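Local coordinates for beta sliding clamp (Bartonella birtlesii LL-WM9, PDB 6PTR), which probably encircles DNA as a head-to-tail ring dimer, tethering DNA polymerases and other proteins for processive synthesis, at residues T161-N166 with K250-T255. Residues are numbered along the deposited sequence; the frame is centred on the assembly and turned at random.
Sequences TRYYLN and KLVDGT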
# COMPACT_ATOMS: atom_id res chain seq x y z
N THR C 161 -21.52 -15.56 -7.72
CA THR C 161 -22.71 -16.15 -8.33
C THR C 161 -22.41 -16.84 -9.66
O THR C 161 -23.35 -17.29 -10.33
CB THR C 161 -23.77 -15.08 -8.55
OG1 THR C 161 -23.25 -14.07 -9.43
CG2 THR C 161 -24.14 -14.46 -7.23
N ARG C 162 -21.15 -16.92 -10.05
CA ARG C 162 -20.74 -17.52 -11.31
C ARG C 162 -19.57 -18.46 -11.06
O ARG C 162 -18.49 -18.27 -11.62
CB ARG C 162 -20.34 -16.44 -12.32
CG ARG C 162 -21.42 -15.41 -12.60
CD ARG C 162 -22.56 -16.04 -13.37
NE ARG C 162 -23.54 -15.04 -13.76
CZ ARG C 162 -24.65 -14.77 -13.09
NH1 ARG C 162 -25.46 -13.82 -13.53
NH2 ARG C 162 -24.94 -15.43 -11.98
N TYR C 163 -19.77 -19.47 -10.21
CA TYR C 163 -18.62 -20.19 -9.66
C TYR C 163 -17.84 -20.94 -10.74
O TYR C 163 -16.61 -21.05 -10.64
CB TYR C 163 -19.05 -21.16 -8.55
CG TYR C 163 -19.59 -22.48 -9.05
CD1 TYR C 163 -18.78 -23.62 -9.08
CD2 TYR C 163 -20.89 -22.58 -9.52
CE1 TYR C 163 -19.27 -24.84 -9.56
CE2 TYR C 163 -21.39 -23.78 -9.99
CZ TYR C 163 -20.58 -24.91 -10.01
OH TYR C 163 -21.10 -26.09 -10.49
N TYR C 164 -18.50 -21.46 -11.78
CA TYR C 164 -17.71 -22.19 -12.76
C TYR C 164 -17.10 -21.28 -13.81
O TYR C 164 -16.45 -21.79 -14.73
CB TYR C 164 -18.51 -23.32 -13.44
CG TYR C 164 -19.86 -22.99 -14.02
CD1 TYR C 164 -19.97 -22.29 -15.22
CD2 TYR C 164 -21.02 -23.44 -13.41
CE1 TYR C 164 -21.24 -22.00 -15.77
CE2 TYR C 164 -22.27 -23.15 -13.93
CZ TYR C 164 -22.37 -22.44 -15.11
OH TYR C 164 -23.63 -22.18 -15.63
N LEU C 165 -17.30 -19.96 -13.70
CA LEU C 165 -16.48 -18.99 -14.41
C LEU C 165 -15.29 -18.54 -13.57
O LEU C 165 -14.46 -17.79 -14.08
CB LEU C 165 -17.31 -17.75 -14.80
CG LEU C 165 -18.47 -17.97 -15.79
CD1 LEU C 165 -18.93 -16.62 -16.31
CD2 LEU C 165 -18.05 -18.85 -16.94
N ASN C 166 -15.18 -18.99 -12.32
CA ASN C 166 -14.09 -18.55 -11.43
C ASN C 166 -12.86 -19.44 -11.62
O ASN C 166 -12.32 -20.00 -10.69
CB ASN C 166 -14.55 -18.57 -9.97
CG ASN C 166 -15.27 -17.27 -9.56
OD1 ASN C 166 -14.84 -16.57 -8.64
ND2 ASN C 166 -16.36 -16.96 -10.25
N LYS C 250 -7.98 -29.06 -6.31
CA LYS C 250 -9.26 -29.53 -6.82
C LYS C 250 -9.57 -28.79 -8.11
O LYS C 250 -9.06 -27.70 -8.37
CB LYS C 250 -10.37 -29.32 -5.79
CG LYS C 250 -10.25 -30.28 -4.63
CD LYS C 250 -11.27 -30.01 -3.54
CE LYS C 250 -10.94 -30.84 -2.31
NZ LYS C 250 -11.82 -30.52 -1.16
N LEU C 251 -10.40 -29.40 -8.94
CA LEU C 251 -10.93 -28.74 -10.12
C LEU C 251 -12.32 -28.24 -9.80
O LEU C 251 -12.98 -28.75 -8.90
CB LEU C 251 -10.95 -29.70 -11.32
CG LEU C 251 -9.53 -30.07 -11.78
CD1 LEU C 251 -9.54 -31.28 -12.70
CD2 LEU C 251 -8.86 -28.88 -12.47
N VAL C 252 -12.76 -27.21 -10.52
CA VAL C 252 -14.11 -26.70 -10.30
C VAL C 252 -15.11 -27.73 -10.81
O VAL C 252 -15.03 -28.17 -11.96
CB VAL C 252 -14.30 -25.35 -11.00
CG1 VAL C 252 -15.74 -24.85 -10.81
CG2 VAL C 252 -13.30 -24.34 -10.48
N ASP C 253 -16.08 -28.08 -9.96
CA ASP C 253 -17.07 -29.12 -10.28
C ASP C 253 -18.24 -28.44 -10.98
O ASP C 253 -19.24 -28.08 -10.36
CB ASP C 253 -17.51 -29.85 -9.01
CG ASP C 253 -18.50 -30.97 -9.29
OD1 ASP C 253 -18.80 -31.21 -10.48
OD2 ASP C 253 -18.96 -31.60 -8.33
N GLY C 254 -18.11 -28.29 -12.29
CA GLY C 254 -19.15 -27.68 -13.10
C GLY C 254 -18.80 -27.83 -14.56
O GLY C 254 -17.75 -28.38 -14.92
N THR C 255 -19.69 -27.36 -15.41
CA THR C 255 -19.48 -27.42 -16.85
C THR C 255 -19.27 -26.01 -17.39
O THR C 255 -20.12 -25.14 -17.21
CB THR C 255 -20.67 -28.09 -17.54
OG1 THR C 255 -20.82 -29.41 -17.02
CG2 THR C 255 -20.44 -28.16 -19.03
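Two surface loops of the central domain meet here: a short 3-10 turn ending at Leu165, just ahead of strand 167-173, and the extended 250-255 segment that runs on from strand 245-250. One hydrogen bond and a small apolar patch join them. Tyr163 reaches across with its ring, and its OH donates to Asp253 O at 2.7 Å, in the carbonyl plane and on a lone pair, with a C=O...O angle of 138°. That carbonyl belongs to the centre of an inverse gamma turn, closed by a weak bond from Gly254 N to Val252 O. Alongside, Val252 CG1, anti to its backbone N, touches Tyr163 CD1 at 3.7 Å and lies 3.8 Å from Tyr164 CA. Both tyrosines hold CG in the crowded position between backbone N and carbonyl carbon (chi1 82° and 51°), and Tyr164 CB sits over the centre of one face of the Tyr163 ring. The Tyr164 ring in turn presents a face to Thr255 O, which stands 3.5 Å from CD1, offset toward the rim. Gly254 CA passes close by the phenol, 3.6 Å from Tyr163 OH. Within the turn, Arg162 O accepts from both Leu165 N and Asn166 ND2. Bound griselimycin packs on Arg162 and Tyr164, so the first loop lines part of the peptide's site. Strand 207-210 borders both loops: Ile208 touches Tyr164 and Val252, while Asn166 OD1 bonds Arg211 at the start of helix 211-221.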